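Local coordinates for protein excinuclease ABC, subunit A. (Deinococcus radiodurans, PDB 2VF7) that binds and hydrolyses ATP and binds zinc and DNA, probably recognising damaged DNA as a UvrA-type protein of excision repair, at residues R709-L722 with E735-R747. The protein carries 1 engineered substitution. Residues are numbered along the deposited sequence; the frame is centred on the assembly and turned at random. Where two conformers were deposited one is given.
Sequences RALDTLREVGLGYL and EAQRIKLATELRR. Engineered in segment 735-747: Arg-746 (natural residue Gln).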
# COMPACT_ATOMS: atom_id res chain seq x y z
N ARG A 709 7.63 47.10 -2.03
CA ARG A 709 6.22 47.38 -1.81
C ARG A 709 5.30 46.16 -1.84
O ARG A 709 4.33 46.09 -1.10
CB ARG A 709 5.75 48.45 -2.79
CG ARG A 709 6.21 49.87 -2.40
CD ARG A 709 5.31 50.92 -3.00
NE ARG A 709 6.07 52.06 -3.51
CZ ARG A 709 6.48 52.16 -4.79
NH1 ARG A 709 6.19 51.19 -5.71
NH2 ARG A 709 7.17 53.24 -5.14
N ALA A 710 5.61 45.20 -2.71
CA ALA A 710 4.93 43.91 -2.76
C ALA A 710 5.12 43.17 -1.42
O ALA A 710 4.15 42.73 -0.80
CB ALA A 710 5.43 43.08 -3.94
N LEU A 711 6.37 43.08 -0.98
CA LEU A 711 6.77 42.51 0.31
C LEU A 711 6.15 43.20 1.50
O LEU A 711 5.98 42.58 2.56
CB LEU A 711 8.29 42.61 0.46
CG LEU A 711 9.21 41.94 -0.55
CD1 LEU A 711 10.65 42.30 -0.21
CD2 LEU A 711 9.02 40.43 -0.57
N ASP A 712 5.84 44.50 1.36
CA ASP A 712 5.25 45.29 2.44
C ASP A 712 3.81 44.86 2.76
O ASP A 712 3.45 44.74 3.94
CB ASP A 712 5.32 46.79 2.11
CG ASP A 712 5.16 47.68 3.34
OD1 ASP A 712 5.95 47.55 4.30
OD2 ASP A 712 4.23 48.53 3.34
N THR A 713 3.00 44.65 1.72
CA THR A 713 1.62 44.12 1.86
C THR A 713 1.60 42.68 2.42
O THR A 713 0.71 42.31 3.17
CB THR A 713 0.82 44.15 0.53
OG1 THR A 713 1.53 43.43 -0.49
CG2 THR A 713 0.57 45.56 0.09
N LEU A 714 2.58 41.87 2.04
CA LEU A 714 2.70 40.53 2.61
C LEU A 714 3.08 40.57 4.07
O LEU A 714 2.76 39.66 4.82
CB LEU A 714 3.74 39.73 1.85
CG LEU A 714 3.31 39.33 0.45
CD1 LEU A 714 4.54 38.81 -0.28
CD2 LEU A 714 2.20 38.25 0.51
N ARG A 715 3.76 41.63 4.47
CA ARG A 715 4.24 41.74 5.84
C ARG A 715 3.12 42.26 6.72
O ARG A 715 2.85 41.69 7.78
CB ARG A 715 5.48 42.63 5.91
CG ARG A 715 6.48 42.20 6.94
CD ARG A 715 7.78 43.01 6.85
NE ARG A 715 8.33 43.30 8.17
CZ ARG A 715 7.91 44.29 8.96
NH1 ARG A 715 6.92 45.09 8.57
NH2 ARG A 715 8.47 44.48 10.15
N GLU A 716 2.47 43.33 6.26
CA GLU A 716 1.28 43.92 6.89
C GLU A 716 0.16 42.91 7.17
O GLU A 716 -0.64 43.09 8.11
CB GLU A 716 0.72 45.05 6.01
CG GLU A 716 1.39 46.40 6.21
CD GLU A 716 0.97 47.44 5.16
OE1 GLU A 716 1.21 47.22 3.95
OE2 GLU A 716 0.42 48.50 5.56
N VAL A 717 0.07 41.87 6.35
CA VAL A 717 -1.07 40.96 6.38
C VAL A 717 -0.76 39.70 7.25
O VAL A 717 -1.62 38.85 7.48
CB VAL A 717 -1.56 40.68 4.91
CG1 VAL A 717 -1.06 39.34 4.35
CG2 VAL A 717 -3.05 40.82 4.80
N GLY A 718 0.49 39.64 7.73
CA GLY A 718 0.90 38.68 8.76
C GLY A 718 1.84 37.56 8.34
O GLY A 718 2.10 36.65 9.13
N LEU A 719 2.36 37.62 7.11
CA LEU A 719 3.10 36.51 6.53
C LEU A 719 4.63 36.69 6.50
O LEU A 719 5.29 36.14 5.65
CB LEU A 719 2.60 36.22 5.11
CG LEU A 719 1.12 35.90 4.88
CD1 LEU A 719 0.91 35.64 3.43
CD2 LEU A 719 0.68 34.70 5.68
N GLY A 720 5.19 37.40 7.46
CA GLY A 720 6.61 37.67 7.46
C GLY A 720 7.46 36.43 7.60
O GLY A 720 8.64 36.46 7.26
N TYR A 721 6.87 35.35 8.09
CA TYR A 721 7.61 34.12 8.38
C TYR A 721 7.81 33.26 7.13
O TYR A 721 8.65 32.37 7.12
CB TYR A 721 6.95 33.34 9.54
CG TYR A 721 5.54 32.85 9.26
CD1 TYR A 721 5.30 31.57 8.78
CD2 TYR A 721 4.44 33.68 9.49
CE1 TYR A 721 4.01 31.13 8.53
CE2 TYR A 721 3.16 33.26 9.22
CZ TYR A 721 2.95 31.98 8.75
OH TYR A 721 1.66 31.56 8.50
N LEU A 722 7.03 33.53 6.08
CA LEU A 722 7.10 32.74 4.87
C LEU A 722 8.33 33.08 4.03
O LEU A 722 8.81 34.21 4.09
CB LEU A 722 5.82 32.90 4.05
CG LEU A 722 4.53 32.36 4.68
CD1 LEU A 722 3.38 32.57 3.75
CD2 LEU A 722 4.67 30.89 4.99
N GLU A 735 -3.00 30.91 4.72
CA GLU A 735 -1.75 31.47 4.18
C GLU A 735 -1.93 31.83 2.73
O GLU A 735 -1.52 32.90 2.32
CB GLU A 735 -0.58 30.50 4.33
CG GLU A 735 -0.01 30.49 5.74
CD GLU A 735 0.89 29.30 6.08
OE1 GLU A 735 1.17 28.41 5.25
OE2 GLU A 735 1.36 29.26 7.23
N ALA A 736 -2.58 30.96 1.95
CA ALA A 736 -2.85 31.25 0.53
C ALA A 736 -3.88 32.36 0.31
O ALA A 736 -3.75 33.14 -0.64
CB ALA A 736 -3.27 30.01 -0.21
N GLN A 737 -4.90 32.40 1.15
CA GLN A 737 -5.92 33.46 1.08
C GLN A 737 -5.30 34.85 1.28
O GLN A 737 -5.59 35.78 0.53
CB GLN A 737 -7.04 33.22 2.11
CG GLN A 737 -8.20 34.23 2.00
CD GLN A 737 -9.55 33.70 2.51
OE1 GLN A 737 -9.63 32.64 3.13
NE2 GLN A 737 -10.62 34.46 2.22
N ARG A 738 -4.45 34.97 2.30
CA ARG A 738 -3.78 36.23 2.63
C ARG A 738 -2.75 36.67 1.59
O ARG A 738 -2.50 37.85 1.47
CB ARG A 738 -3.15 36.14 4.02
CG ARG A 738 -4.15 36.12 5.18
CD ARG A 738 -3.44 36.05 6.52
NE ARG A 738 -3.05 34.68 6.90
CZ ARG A 738 -2.12 34.37 7.81
NH1 ARG A 738 -1.43 35.33 8.44
NH2 ARG A 738 -1.86 33.10 8.10
N ILE A 739 -2.14 35.74 0.86
CA ILE A 739 -1.21 36.08 -0.24
C ILE A 739 -1.99 36.74 -1.39
O ILE A 739 -1.55 37.74 -1.96
CB ILE A 739 -0.44 34.82 -0.75
CG1 ILE A 739 0.28 34.10 0.40
CG2 ILE A 739 0.54 35.15 -1.86
CD1 ILE A 739 1.11 32.90 -0.04
N LYS A 740 -3.16 36.16 -1.71
CA LYS A 740 -4.03 36.65 -2.77
C LYS A 740 -4.56 38.02 -2.44
O LYS A 740 -4.69 38.87 -3.32
CB LYS A 740 -5.22 35.71 -2.97
CG LYS A 740 -4.90 34.36 -3.60
CD LYS A 740 -6.07 33.45 -3.34
CE LYS A 740 -5.71 32.02 -3.55
NZ LYS A 740 -6.09 31.59 -4.90
N LEU A 741 -4.90 38.21 -1.17
CA LEU A 741 -5.36 39.49 -0.65
C LEU A 741 -4.29 40.56 -0.77
O LEU A 741 -4.59 41.67 -1.19
CB LEU A 741 -5.77 39.34 0.81
CG LEU A 741 -6.52 40.48 1.53
CD1 LEU A 741 -7.70 40.97 0.70
CD2 LEU A 741 -6.98 40.02 2.92
N ALA A 742 -3.05 40.23 -0.40
CA ALA A 742 -1.95 41.20 -0.41
C ALA A 742 -1.62 41.64 -1.83
O ALA A 742 -1.29 42.80 -2.07
CB ALA A 742 -0.73 40.65 0.29
N THR A 743 -1.73 40.69 -2.76
CA THR A 743 -1.56 40.95 -4.19
C THR A 743 -2.59 41.98 -4.66
O THR A 743 -2.29 42.80 -5.53
CB THR A 743 -1.67 39.65 -5.02
OG1 THR A 743 -0.86 38.64 -4.42
CG2 THR A 743 -1.19 39.87 -6.44
N GLU A 744 -3.78 41.95 -4.07
CA GLU A 744 -4.85 42.91 -4.39
C GLU A 744 -4.95 44.13 -3.46
O GLU A 744 -5.83 44.97 -3.64
CB GLU A 744 -6.21 42.20 -4.40
CG GLU A 744 -6.41 41.26 -5.57
CD GLU A 744 -6.29 41.97 -6.89
OE1 GLU A 744 -6.78 43.12 -7.00
OE2 GLU A 744 -5.71 41.37 -7.81
N LEU A 745 -4.06 44.23 -2.47
CA LEU A 745 -4.16 45.30 -1.47
C LEU A 745 -3.65 46.66 -1.96
O LEU A 745 -4.32 47.67 -1.78
CB LEU A 745 -3.44 44.91 -0.18
CG LEU A 745 -4.29 44.94 1.10
CD1 LEU A 745 -5.55 44.10 0.93
CD2 LEU A 745 -3.50 44.46 2.32
N ARG A 746 -2.46 46.70 -2.57
CA ARG A 746 -1.92 47.96 -3.11
C ARG A 746 -2.44 48.37 -4.50
O ARG A 746 -2.32 49.54 -4.89
CB ARG A 746 -0.38 47.98 -3.07
CG ARG A 746 0.20 48.70 -1.85
CD ARG A 746 1.71 48.93 -1.92
NE ARG A 746 2.12 49.75 -3.08
CZ ARG A 746 1.91 51.07 -3.21
NH1 ARG A 746 1.26 51.75 -2.28
NH2 ARG A 746 2.34 51.69 -4.30
N ARG A 747 -3.03 47.42 -5.24
CA ARG A 747 -3.66 47.73 -6.54
C ARG A 747 -4.91 48.59 -6.34
O ARG A 747 -5.33 49.31 -7.26
CB ARG A 747 -4.05 46.47 -7.33
CG ARG A 747 -3.05 45.32 -7.36
CD ARG A 747 -3.63 44.11 -8.12
NE ARG A 747 -2.93 43.84 -9.38
CZ ARG A 747 -3.16 44.46 -10.55
NH1 ARG A 747 -4.10 45.39 -10.65
NH2 ARG A 747 -2.44 44.13 -11.62
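Glu-735, the last residue of the LSGGE signature motif of ABC ATPases, takes a hydrogen bond from the phenol of Tyr-721, OH to OE2 at 2.6 Å. The donor comes from the anti side of the carboxylate, 24° out of its plane, while OE1 accepts from the backbone N of Ser-732 and so helps hold the group. One turn on, Arg-738, in the conformer described, lays its guanidinium under a methyl: Leu-719 CD2 sits 3.5 Å above the plane, over its centre, and the carbonyl O of Val-717 lies at the edge. NE donates to Gly-734 O, which helps fix the guanidinium's place; Val-717 CG1 packs on Arg-738 CB at 3.8 Å. Leu-719 crosses Ile-739 at about a right angle. Ala-742 is the point of closest approach, its CA 5.1 Å from that of Thr-713; its small CB packs against Leu-714 CD2 at 3.8 Å. Thr-713 OG1, placed by chi1 of 56°, gives its hydrogen bond to Ala-710 O in its own helix. Beyond the helix, engineered Arg-746 runs over Thr-713 CG2, and Arg-709 CD lies over its guanidinium face, toward the rim; two positive groups meet at this exposed end, which probably adds little attraction. Helix 709-716 and the turn after it thus pack on helix 733-743, apolar in the middle. Since Tyr-721 and Leu-722 also touch the ADP on the P-loop of Gly-46 to Ser-51, the buried tyrosine–glutamate bond probably couples that nucleotide to the signature helix.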